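Uncharacterized protein (Vanderwaltozyma polyspora, PDB 5THE) is a budding-yeast Argonaute, represented here by its C-terminal lobe bound to RNA, and probably uses a guide RNA to select target RNA for cleavage. Local coordinates at residues P35-K40 with S245-S250; K241-N246 with K543-Y548; L267-D272 with A285-S290; F479-T484 with P491-D496. All coordinates share one frame; numbering follows the deposited sequence.

Interaction 1: P35-K40 with S245-S250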
# COMPACT_ATOMS: atom_id res chain seq x y z
N PRO A 35 -7.51 -9.77 -13.35
CA PRO A 35 -8.46 -10.52 -12.51
C PRO A 35 -9.82 -9.86 -12.57
O PRO A 35 -9.99 -8.72 -13.02
CB PRO A 35 -7.86 -10.43 -11.11
CG PRO A 35 -7.11 -9.10 -11.13
CD PRO A 35 -6.57 -8.98 -12.55
N VAL A 36 -10.81 -10.58 -12.06
CA VAL A 36 -12.13 -10.00 -11.86
C VAL A 36 -12.07 -9.09 -10.65
O VAL A 36 -11.74 -9.53 -9.55
CB VAL A 36 -13.18 -11.10 -11.68
CG1 VAL A 36 -14.53 -10.49 -11.43
CG2 VAL A 36 -13.20 -12.02 -12.89
N VAL A 37 -12.38 -7.81 -10.84
CA VAL A 37 -12.46 -6.89 -9.71
C VAL A 37 -13.83 -7.03 -9.07
O VAL A 37 -14.85 -7.01 -9.77
CB VAL A 37 -12.19 -5.44 -10.15
CG1 VAL A 37 -12.38 -4.50 -8.96
CG2 VAL A 37 -10.76 -5.30 -10.70
N GLN A 38 -13.87 -7.18 -7.76
CA GLN A 38 -15.10 -7.46 -7.02
C GLN A 38 -15.54 -6.22 -6.26
O GLN A 38 -14.76 -5.68 -5.47
CB GLN A 38 -14.89 -8.62 -6.05
CG GLN A 38 -16.11 -8.92 -5.20
CD GLN A 38 -17.19 -9.63 -5.99
OE1 GLN A 38 -16.95 -10.70 -6.52
NE2 GLN A 38 -18.36 -9.02 -6.10
N PHE A 39 -16.78 -5.78 -6.47
CA PHE A 39 -17.44 -4.78 -5.65
C PHE A 39 -18.48 -5.47 -4.76
O PHE A 39 -18.57 -6.70 -4.73
CB PHE A 39 -18.07 -3.69 -6.53
CG PHE A 39 -17.16 -3.19 -7.61
CD1 PHE A 39 -16.07 -2.39 -7.30
CD2 PHE A 39 -17.37 -3.55 -8.94
CE1 PHE A 39 -15.21 -1.94 -8.31
CE2 PHE A 39 -16.52 -3.11 -9.94
CZ PHE A 39 -15.44 -2.30 -9.62
N LYS A 40 -19.26 -4.68 -4.03
CA LYS A 40 -20.24 -5.26 -3.12
C LYS A 40 -21.22 -6.17 -3.86
O LYS A 40 -21.48 -7.30 -3.43
CB LYS A 40 -21.01 -4.18 -2.36
CG LYS A 40 -21.84 -4.76 -1.23
CD LYS A 40 -22.62 -3.70 -0.48
CE LYS A 40 -22.85 -4.16 0.95
NZ LYS A 40 -24.16 -3.73 1.47
N SER A 245 -13.60 -2.81 3.42
CA SER A 245 -13.08 -3.32 2.16
C SER A 245 -13.73 -2.49 1.08
O SER A 245 -14.95 -2.30 1.10
CB SER A 245 -13.40 -4.81 1.96
OG SER A 245 -12.90 -5.58 3.02
N ASN A 246 -12.92 -1.98 0.15
CA ASN A 246 -13.50 -1.24 -0.96
C ASN A 246 -13.79 -2.19 -2.12
O ASN A 246 -14.92 -2.67 -2.27
CB ASN A 246 -12.56 -0.11 -1.37
CG ASN A 246 -12.37 0.87 -0.24
OD1 ASN A 246 -13.27 1.03 0.58
ND2 ASN A 246 -11.19 1.50 -0.16
N HIS A 247 -12.78 -2.48 -2.92
CA HIS A 247 -12.87 -3.55 -3.90
C HIS A 247 -11.90 -4.65 -3.52
O HIS A 247 -11.01 -4.46 -2.68
CB HIS A 247 -12.55 -3.04 -5.31
CG HIS A 247 -11.15 -2.52 -5.46
ND1 HIS A 247 -10.77 -1.26 -5.04
CD2 HIS A 247 -10.04 -3.11 -5.96
CE1 HIS A 247 -9.48 -1.08 -5.31
NE2 HIS A 247 -9.01 -2.19 -5.86
N SER A 248 -12.09 -5.80 -4.13
CA SER A 248 -11.18 -6.92 -3.98
C SER A 248 -11.13 -7.63 -5.32
O SER A 248 -11.67 -7.14 -6.32
CB SER A 248 -11.64 -7.86 -2.85
OG SER A 248 -12.71 -8.71 -3.27
N LEU A 249 -10.48 -8.78 -5.33
CA LEU A 249 -10.59 -9.69 -6.46
C LEU A 249 -11.73 -10.67 -6.21
O LEU A 249 -12.18 -10.86 -5.08
CB LEU A 249 -9.27 -10.44 -6.68
CG LEU A 249 -8.04 -9.56 -6.84
CD1 LEU A 249 -6.85 -10.42 -7.22
CD2 LEU A 249 -8.32 -8.47 -7.88
N SER A 250 -12.19 -11.30 -7.28
CA SER A 250 -13.24 -12.30 -7.13
C SER A 250 -12.73 -13.48 -6.31
O SER A 250 -11.53 -13.70 -6.15
CB SER A 250 -13.70 -12.81 -8.49
OG SER A 250 -12.69 -13.62 -9.08
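Q38 turns CG anti to its backbone N (chi1 177°), whereas S248 holds OG between its backbone N and carbonyl carbon (chi1 78°); the two side chains lie on the same face of the sheet, with Q38 CB 3.5 Å from S248 OG. The Q38 chain then bends at chi2, and the amide stays beside its own strand, where NE2 donates to F39 O at 2.7 Å in a nearly straight bond. An alanine here would probably leave F39 O without this amide donor and S248 OG without its contact to CG. Q38 and S248 form an antiparallel hydrogen-bonded pair, with Q38 N reaching S248 O at 2.6 Å and S248 N returning to Q38 O at 3.0 Å. A further bond, S250 N to V36 O at 2.9 Å, extends the pairing past V37 and L249. P35 CG packs on L249 CD2 at 3.5 Å, while V36 CB lies against CB and OG of S250 on the side of the sheet that carries Q38. S250 is the N-cap of helix 251-254, whose N253 bonds both S250 OG and V36 N. Strand 37-38 runs between strands 43-44 and 248-249 in a small antiparallel sheet, with helix 465-475 touching P35 and L249.

Interaction 2: K241-N246 with K543-Y548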
# COMPACT_ATOMS: atom_id res chain seq x y z
N LYS A 241 -9.29 2.64 6.80
CA LYS A 241 -8.94 2.94 8.18
C LYS A 241 -10.02 2.48 9.14
O LYS A 241 -9.71 2.05 10.26
CB LYS A 241 -8.67 4.44 8.35
CG LYS A 241 -7.31 4.83 7.80
CD LYS A 241 -7.21 6.32 7.58
CE LYS A 241 -5.78 6.74 7.26
NZ LYS A 241 -5.72 8.22 6.98
N LEU A 242 -11.28 2.50 8.70
CA LEU A 242 -12.39 1.94 9.45
C LEU A 242 -12.55 0.43 9.25
O LEU A 242 -13.65 -0.09 9.49
CB LEU A 242 -13.67 2.67 9.05
CG LEU A 242 -13.67 4.12 9.54
CD1 LEU A 242 -14.60 5.01 8.70
CD2 LEU A 242 -14.09 4.12 11.00
N LEU A 243 -11.50 -0.26 8.82
CA LEU A 243 -11.46 -1.72 8.69
C LEU A 243 -12.36 -2.22 7.58
O LEU A 243 -12.71 -3.40 7.54
CB LEU A 243 -11.83 -2.43 10.01
CG LEU A 243 -11.02 -1.97 11.23
CD1 LEU A 243 -11.35 -2.79 12.48
CD2 LEU A 243 -9.54 -2.03 10.92
N GLY A 244 -12.74 -1.35 6.65
CA GLY A 244 -13.59 -1.75 5.56
C GLY A 244 -12.83 -2.40 4.42
O GLY A 244 -11.61 -2.57 4.43
N SER A 245 -13.60 -2.81 3.42
CA SER A 245 -13.08 -3.32 2.16
C SER A 245 -13.73 -2.49 1.08
O SER A 245 -14.95 -2.30 1.10
CB SER A 245 -13.40 -4.81 1.96
OG SER A 245 -12.90 -5.58 3.02
N ASN A 246 -12.92 -1.98 0.15
CA ASN A 246 -13.50 -1.24 -0.96
C ASN A 246 -13.79 -2.19 -2.12
O ASN A 246 -14.92 -2.67 -2.27
CB ASN A 246 -12.56 -0.11 -1.37
CG ASN A 246 -12.37 0.87 -0.24
OD1 ASN A 246 -13.27 1.03 0.58
ND2 ASN A 246 -11.19 1.50 -0.16
N LYS A 543 -2.16 -0.19 15.68
CA LYS A 543 -1.15 -1.11 15.18
C LYS A 543 -1.74 -2.12 14.20
O LYS A 543 -1.04 -2.60 13.30
CB LYS A 543 -0.45 -1.82 16.34
CG LYS A 543 1.05 -1.53 16.39
CD LYS A 543 1.65 -1.73 17.78
CE LYS A 543 3.13 -1.36 17.80
NZ LYS A 543 3.99 -2.32 17.02
N SER A 544 -3.03 -2.43 14.32
CA SER A 544 -3.71 -3.31 13.39
C SER A 544 -4.51 -2.54 12.35
O SER A 544 -5.36 -3.13 11.68
CB SER A 544 -4.61 -4.29 14.14
OG SER A 544 -3.86 -5.04 15.07
N VAL A 545 -4.26 -1.26 12.20
CA VAL A 545 -5.01 -0.41 11.28
C VAL A 545 -4.06 0.07 10.19
O VAL A 545 -2.87 0.28 10.44
CB VAL A 545 -5.63 0.79 12.04
CG1 VAL A 545 -6.31 1.76 11.08
CG2 VAL A 545 -6.61 0.27 13.11
N MET A 546 -4.60 0.23 8.97
CA MET A 546 -3.86 0.84 7.87
C MET A 546 -3.89 2.36 7.98
O MET A 546 -4.39 3.07 7.11
CB MET A 546 -4.43 0.39 6.52
CG MET A 546 -4.27 -1.09 6.21
SD MET A 546 -5.19 -1.58 4.73
CE MET A 546 -4.29 -0.67 3.45
N TYR A 547 -3.33 2.87 9.09
CA TYR A 547 -3.30 4.31 9.31
C TYR A 547 -2.45 5.02 8.28
O TYR A 547 -2.59 6.24 8.11
CB TYR A 547 -2.78 4.63 10.72
CG TYR A 547 -1.42 4.06 11.01
CD1 TYR A 547 -1.29 2.78 11.54
CD2 TYR A 547 -0.26 4.79 10.76
CE1 TYR A 547 -0.05 2.24 11.81
CE2 TYR A 547 1.00 4.26 11.04
CZ TYR A 547 1.09 2.98 11.56
OH TYR A 547 2.33 2.44 11.84
N TYR A 548 -1.58 4.30 7.59
CA TYR A 548 -0.65 4.89 6.65
C TYR A 548 -1.28 5.15 5.28
O TYR A 548 -0.65 5.82 4.45
CB TYR A 548 0.57 3.98 6.50
CG TYR A 548 0.20 2.59 6.01
CD1 TYR A 548 0.04 2.34 4.66
CD2 TYR A 548 -0.01 1.55 6.91
CE1 TYR A 548 -0.33 1.10 4.20
CE2 TYR A 548 -0.37 0.29 6.46
CZ TYR A 548 -0.53 0.07 5.11
OH TYR A 548 -0.88 -1.17 4.64
O HOH W 1 -3.55 8.47 9.49
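K241 and L243 meet V545, M546 and Y547 where a Schellman motif ends helix 228-241 and brings it against the chain's C-terminal segment. The contact is mostly aliphatic carbon against backbone oxygen, and no direct hydrogen bond crosses it. The K241 side chain, extended beyond CG, passes two successive carbonyls: CG lies 3.5 Å from M546 O and CE 3.3 Å from Y547 O. In the reverse direction V545 CG1, anti to its own backbone N (chi1 175°), sits 3.5 Å from K241 O. Its other methyl, CG2, is brushed by L243 CD2 at 4.3 Å, a looser apolar touch at the margin.

One shell out, a water 2.8 Å from Y547 O, to which it probably donates, also receives a weak bond from K241 NZ. The main partner of that ammonium is N215 O, with the terminal carboxylate of I549 a long, weak ion pair. K241 also packs on a phosphate of the bound RNA, consistent with the guide-binding pocket that Argonautes form beside their C terminus. Y494 of helix 490-515 packs against both M546 and Y548.

Backbone turns position both partners. L243 takes a positive phi of 69° as the C-prime residue, and G244 N bonds back to N239 O. M546 centres an inverse gamma turn, closed by a weak 3.0 Å bond from Y547 N to V545 O.

Interaction 3: L267-D272 with A285-S290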
# COMPACT_ATOMS: atom_id res chain seq x y z
N LEU A 267 -0.14 -16.02 3.65
CA LEU A 267 0.22 -14.77 4.30
C LEU A 267 1.10 -13.98 3.33
O LEU A 267 2.21 -14.41 3.00
CB LEU A 267 0.95 -15.04 5.61
CG LEU A 267 1.60 -13.80 6.24
CD1 LEU A 267 0.53 -12.79 6.60
CD2 LEU A 267 2.43 -14.17 7.45
N VAL A 268 0.59 -12.87 2.83
CA VAL A 268 1.30 -12.05 1.86
C VAL A 268 1.90 -10.87 2.61
O VAL A 268 1.18 -10.14 3.30
CB VAL A 268 0.39 -11.57 0.72
CG1 VAL A 268 1.16 -10.67 -0.24
CG2 VAL A 268 -0.22 -12.77 -0.04
N LEU A 269 3.22 -10.70 2.49
CA LEU A 269 3.96 -9.66 3.19
C LEU A 269 4.57 -8.68 2.20
O LEU A 269 4.98 -9.06 1.10
CB LEU A 269 5.10 -10.25 4.02
CG LEU A 269 4.79 -11.35 5.04
CD1 LEU A 269 6.11 -11.95 5.44
CD2 LEU A 269 4.07 -10.73 6.24
N GLY A 270 4.67 -7.44 2.63
CA GLY A 270 5.43 -6.44 1.89
C GLY A 270 6.37 -5.70 2.82
O GLY A 270 5.99 -5.33 3.94
N SER A 271 7.60 -5.50 2.37
CA SER A 271 8.56 -4.73 3.14
C SER A 271 9.25 -3.70 2.26
O SER A 271 9.35 -3.85 1.04
CB SER A 271 9.60 -5.63 3.82
OG SER A 271 10.39 -6.30 2.86
N ASP A 272 9.70 -2.63 2.91
CA ASP A 272 10.42 -1.56 2.25
C ASP A 272 11.40 -0.99 3.27
O ASP A 272 11.22 -1.14 4.48
CB ASP A 272 9.46 -0.47 1.71
CG ASP A 272 10.17 0.63 0.92
OD1 ASP A 272 11.00 0.32 0.04
OD2 ASP A 272 9.86 1.82 1.14
N ALA A 285 12.64 0.67 8.20
CA ALA A 285 12.08 -0.48 7.52
C ALA A 285 10.63 -0.67 7.96
O ALA A 285 10.27 -0.33 9.09
CB ALA A 285 12.87 -1.77 7.81
N SER A 286 9.82 -1.21 7.06
CA SER A 286 8.43 -1.51 7.36
C SER A 286 8.11 -2.91 6.85
O SER A 286 8.77 -3.44 5.96
CB SER A 286 7.48 -0.48 6.73
OG SER A 286 7.51 -0.60 5.32
N LEU A 287 7.10 -3.52 7.46
CA LEU A 287 6.63 -4.84 7.06
C LEU A 287 5.12 -4.85 7.24
O LEU A 287 4.64 -4.69 8.36
CB LEU A 287 7.28 -5.95 7.91
CG LEU A 287 6.80 -7.36 7.54
CD1 LEU A 287 7.30 -7.74 6.15
CD2 LEU A 287 7.18 -8.43 8.60
N VAL A 288 4.38 -5.01 6.14
CA VAL A 288 2.93 -5.11 6.19
C VAL A 288 2.57 -6.54 5.86
O VAL A 288 3.33 -7.28 5.23
CB VAL A 288 2.22 -4.14 5.22
CG1 VAL A 288 2.58 -2.68 5.54
CG2 VAL A 288 2.57 -4.48 3.77
N GLY A 289 1.37 -6.94 6.29
CA GLY A 289 0.92 -8.29 6.03
C GLY A 289 -0.58 -8.42 5.90
O GLY A 289 -1.34 -7.72 6.58
N SER A 290 -1.02 -9.33 5.03
CA SER A 290 -2.43 -9.64 4.90
C SER A 290 -2.88 -10.50 6.09
O SER A 290 -2.06 -11.01 6.85
CB SER A 290 -2.69 -10.39 3.60
OG SER A 290 -2.01 -11.64 3.62
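L287 lays CD1 across the neighbouring strand, 3.5 Å from G270 O and 3.9 Å from S271 CB, with L269 CB also in contact. Its side chain shares a face with L269 and S271, and CG, anti to the backbone N (chi1 179°), carries CD1 toward them. On the other face V288 CG2 lies over the backbone of G270, a residue with no side chain, 3.5 Å from its O. Back on the L287 face, L269 CD2 rests on G289 CA. These strands form an antiparallel beta hairpin in the RNase H-like fold of the Piwi domain, with strand 339-344 pairing parallel on the far side of 267-272. Paired backbone bonds link G270 with V288 and D272 with S286, the one from D272 N to S286 O being long at 3.3 Å. D272 lies close to D344 and D496, consistent with the acidic cluster of RNase H-like folds, and S286 OG bonds A495 O of helix 490-515. At the opposite end S290 OG replaces a backbone acceptor and takes V268 N at 3.0 Å, while S290 N bonds V268 O. An alanine here would probably leave V268 N without its acceptor. L267 CD1 approaches S290 O to 3.2 Å.

Interaction 4: F479-T484 with P491-D496. With nucleotides of chain B.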
# COMPACT_ATOMS: atom_id res chain seq x y z
N PHE A 479 -5.01 -2.46 -4.76
CA PHE A 479 -4.54 -1.31 -4.00
C PHE A 479 -5.77 -0.49 -3.60
O PHE A 479 -6.39 0.16 -4.44
CB PHE A 479 -3.55 -0.51 -4.83
CG PHE A 479 -2.93 0.64 -4.10
CD1 PHE A 479 -2.09 0.41 -3.01
CD2 PHE A 479 -3.14 1.94 -4.52
CE1 PHE A 479 -1.49 1.47 -2.36
CE2 PHE A 479 -2.56 3.00 -3.86
CZ PHE A 479 -1.73 2.77 -2.78
N GLY A 480 -6.13 -0.55 -2.33
CA GLY A 480 -7.48 -0.18 -1.92
C GLY A 480 -7.82 1.30 -1.99
O GLY A 480 -8.99 1.64 -1.79
N ARG A 481 -6.85 2.19 -2.25
CA ARG A 481 -7.19 3.60 -2.38
C ARG A 481 -7.19 4.11 -3.82
O ARG A 481 -7.31 5.31 -4.05
CB ARG A 481 -6.26 4.46 -1.51
CG ARG A 481 -4.88 4.75 -2.08
CD ARG A 481 -4.07 5.64 -1.14
NE ARG A 481 -2.78 6.00 -1.72
CZ ARG A 481 -1.78 6.59 -1.07
NH1 ARG A 481 -1.88 6.88 0.22
NH2 ARG A 481 -0.67 6.88 -1.72
N SER A 482 -7.13 3.22 -4.81
CA SER A 482 -7.25 3.66 -6.19
C SER A 482 -8.22 2.75 -6.92
O SER A 482 -8.47 1.62 -6.50
CB SER A 482 -5.89 3.68 -6.90
OG SER A 482 -5.48 2.37 -7.23
N THR A 483 -8.79 3.27 -8.01
CA THR A 483 -9.65 2.48 -8.89
C THR A 483 -8.88 2.05 -10.13
O THR A 483 -9.41 2.00 -11.24
CB THR A 483 -10.89 3.28 -9.26
OG1 THR A 483 -10.51 4.55 -9.83
CG2 THR A 483 -11.72 3.55 -8.01
N THR A 484 -7.59 1.76 -9.94
CA THR A 484 -6.72 1.38 -11.03
C THR A 484 -5.88 0.20 -10.57
O THR A 484 -5.70 0.00 -9.37
CB THR A 484 -5.79 2.52 -11.44
OG1 THR A 484 -4.98 2.85 -10.31
CG2 THR A 484 -6.59 3.77 -11.89
N PRO A 491 0.96 -5.08 -1.72
CA PRO A 491 1.81 -5.16 -0.51
C PRO A 491 3.02 -4.27 -0.58
O PRO A 491 3.42 -3.71 0.45
CB PRO A 491 2.22 -6.64 -0.48
CG PRO A 491 1.18 -7.34 -1.26
CD PRO A 491 0.72 -6.41 -2.31
N VAL A 492 3.64 -4.16 -1.76
CA VAL A 492 4.83 -3.33 -1.92
C VAL A 492 4.46 -1.86 -1.77
O VAL A 492 5.10 -1.12 -1.01
CB VAL A 492 5.49 -3.59 -3.29
CG1 VAL A 492 6.60 -2.54 -3.57
CG2 VAL A 492 6.05 -5.00 -3.34
N TYR A 493 3.43 -1.43 -2.48
CA TYR A 493 2.94 -0.06 -2.35
C TYR A 493 2.60 0.25 -0.89
O TYR A 493 3.00 1.29 -0.36
CB TYR A 493 1.72 0.11 -3.26
CG TYR A 493 1.63 1.42 -4.04
CD1 TYR A 493 1.68 2.65 -3.39
CD2 TYR A 493 1.43 1.41 -5.43
CE1 TYR A 493 1.57 3.85 -4.11
CE2 TYR A 493 1.33 2.59 -6.15
CZ TYR A 493 1.40 3.81 -5.50
OH TYR A 493 1.29 4.98 -6.22
N TYR A 494 1.87 -0.64 -0.23
CA TYR A 494 1.54 -0.44 1.18
C TYR A 494 2.79 -0.30 2.04
O TYR A 494 2.84 0.55 2.95
CB TYR A 494 0.71 -1.61 1.71
CG TYR A 494 -0.67 -1.70 1.12
CD1 TYR A 494 -1.38 -0.55 0.76
CD2 TYR A 494 -1.29 -2.93 0.97
CE1 TYR A 494 -2.67 -0.64 0.24
CE2 TYR A 494 -2.58 -3.03 0.44
CZ TYR A 494 -3.25 -1.88 0.08
OH TYR A 494 -4.52 -1.97 -0.44
N ALA A 495 3.79 -1.16 1.81
CA ALA A 495 5.01 -1.08 2.61
C ALA A 495 5.74 0.23 2.36
O ALA A 495 6.28 0.83 3.30
CB ALA A 495 5.93 -2.27 2.29
N ASP A 496 5.79 0.68 1.10
CA ASP A 496 6.40 1.98 0.80
C ASP A 496 5.71 3.08 1.59
O ASP A 496 6.38 3.93 2.20
CB ASP A 496 6.33 2.29 -0.70
CG ASP A 496 7.07 1.29 -1.53
OD1 ASP A 496 7.94 0.58 -0.99
OD2 ASP A 496 6.78 1.22 -2.74
P A B 4 -2.07 7.03 -5.40
OP1 A B 4 -1.70 6.18 -4.24
OP2 A B 4 -1.62 8.42 -5.51
O5' A B 4 -1.66 6.26 -6.73
C5' A B 4 -2.29 5.04 -7.05
C4' A B 4 -2.75 5.00 -8.48
O4' A B 4 -3.75 6.01 -8.72
C3' A B 4 -1.69 5.28 -9.53
O3' A B 4 -0.89 4.13 -9.77
C2' A B 4 -2.52 5.72 -10.72
O2' A B 4 -3.13 4.59 -11.35
C1' A B 4 -3.63 6.52 -10.02
N9 A B 4 -3.29 7.94 -9.89
C8 A B 4 -2.41 8.50 -9.00
N7 A B 4 -2.30 9.80 -9.11
C5 A B 4 -3.17 10.11 -10.14
C6 A B 4 -3.50 11.33 -10.71
N6 A B 4 -2.94 12.47 -10.29
N1 A B 4 -4.42 11.32 -11.71
C2 A B 4 -4.95 10.14 -12.09
N3 A B 4 -4.72 8.91 -11.62
C4 A B 4 -3.80 8.97 -10.64
P A B 3 -4.05 10.66 -1.88
OP1 A B 3 -3.56 9.72 -0.82
OP2 A B 3 -3.26 11.87 -2.24
O5' A B 3 -4.36 9.85 -3.22
C5' A B 3 -5.10 8.64 -3.16
C4' A B 3 -5.54 8.20 -4.53
O4' A B 3 -6.51 9.12 -5.10
C3' A B 3 -4.44 8.14 -5.58
O3' A B 3 -3.67 6.97 -5.46
C2' A B 3 -5.24 8.20 -6.88
O2' A B 3 -5.82 6.93 -7.16
C1' A B 3 -6.34 9.19 -6.49
N9 A B 3 -5.91 10.54 -6.83
C8 A B 3 -5.05 11.35 -6.11
N7 A B 3 -4.81 12.49 -6.71
C5 A B 3 -5.54 12.41 -7.88
C6 A B 3 -5.68 13.31 -8.92
N6 A B 3 -5.06 14.51 -8.91
N1 A B 3 -6.47 12.94 -9.95
C2 A B 3 -7.07 11.73 -9.90
N3 A B 3 -7.01 10.77 -8.97
C4 A B 3 -6.21 11.20 -7.98
P A B 5 0.70 4.21 -9.79
OP1 A B 5 1.13 2.79 -9.95
OP2 A B 5 1.18 5.02 -8.65
O5' A B 5 1.03 4.93 -11.16
C5' A B 5 0.60 4.36 -12.38
C4' A B 5 0.60 5.37 -13.49
O4' A B 5 -0.34 6.43 -13.19
C3' A B 5 1.93 6.09 -13.71
O3' A B 5 2.79 5.34 -14.53
C2' A B 5 1.50 7.41 -14.33
O2' A B 5 1.22 7.25 -15.71
C1' A B 5 0.17 7.67 -13.62
N9 A B 5 0.33 8.53 -12.45
C8 A B 5 0.68 8.20 -11.16
N7 A B 5 0.73 9.24 -10.37
C5 A B 5 0.39 10.31 -11.19
C6 A B 5 0.26 11.67 -10.94
N6 A B 5 0.48 12.20 -9.73
N1 A B 5 -0.09 12.47 -11.98
C2 A B 5 -0.30 11.91 -13.19
N3 A B 5 -0.21 10.63 -13.55
C4 A B 5 0.14 9.89 -12.48
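F479, Y493 and Y494 form an aromatic cluster that joins the type I beta turn F479-S482 to helix 490-515 beside the RNA backbone. Among the ring contacts, F479 and Y493 have centroids 4.2 Å apart with planes at 31°, and F479 CZ sits over one face of Y493, toward its rim. With CG anti to its backbone N (chi1 -176°), F479 sends its ring toward the helix. The ring of Y494 is slid past that of F479, so the two barely overlap, although F479 CD1 meets Y494 CE1 at 3.5 Å.

One hydrogen bond joins the protein segments directly: G480 N donates to Y494 OH at 2.9 Å, near the ring plane of Y494, and so ties the turn to the helix.

Polar contacts to chain B complete the site. R481 grips A4 of chain B OP1 by the guanidinium edge, with NE at 2.7 Å and NH2 at 2.8 Å, while A3 of chain B OP1 lies over one face of the same group; R481 NH1 bonds I549 O. The arginine is thus bonded to one phosphate and faced by the next, consistent with the holding of a guide strand by its backbone. The ribose is contacted as well: T484 OG1 and O2' of A4 of chain B are hydrogen-bonded at 2.7 Å.

Overall arrangement
From the N terminus, interaction 1 comes first, pairing 35-40 with 245-250 across some 200 residues and tying the N-terminal part of the chain to the Piwi domain. Interaction 2 opens before interaction 1 has closed, sharing S245 and N246 with it, and its loop runs almost to the C terminus, so the two loops overlap. Interactions 3 and 4 both fall within this second loop and follow one another: the hairpin closes before the turn and helix of 479-496 begin. Interaction 4 touches all the others: N246 of interactions 1 and 2 reaches its RNA-contacting turn, and its helix meets both the C-terminal segment and the hairpin.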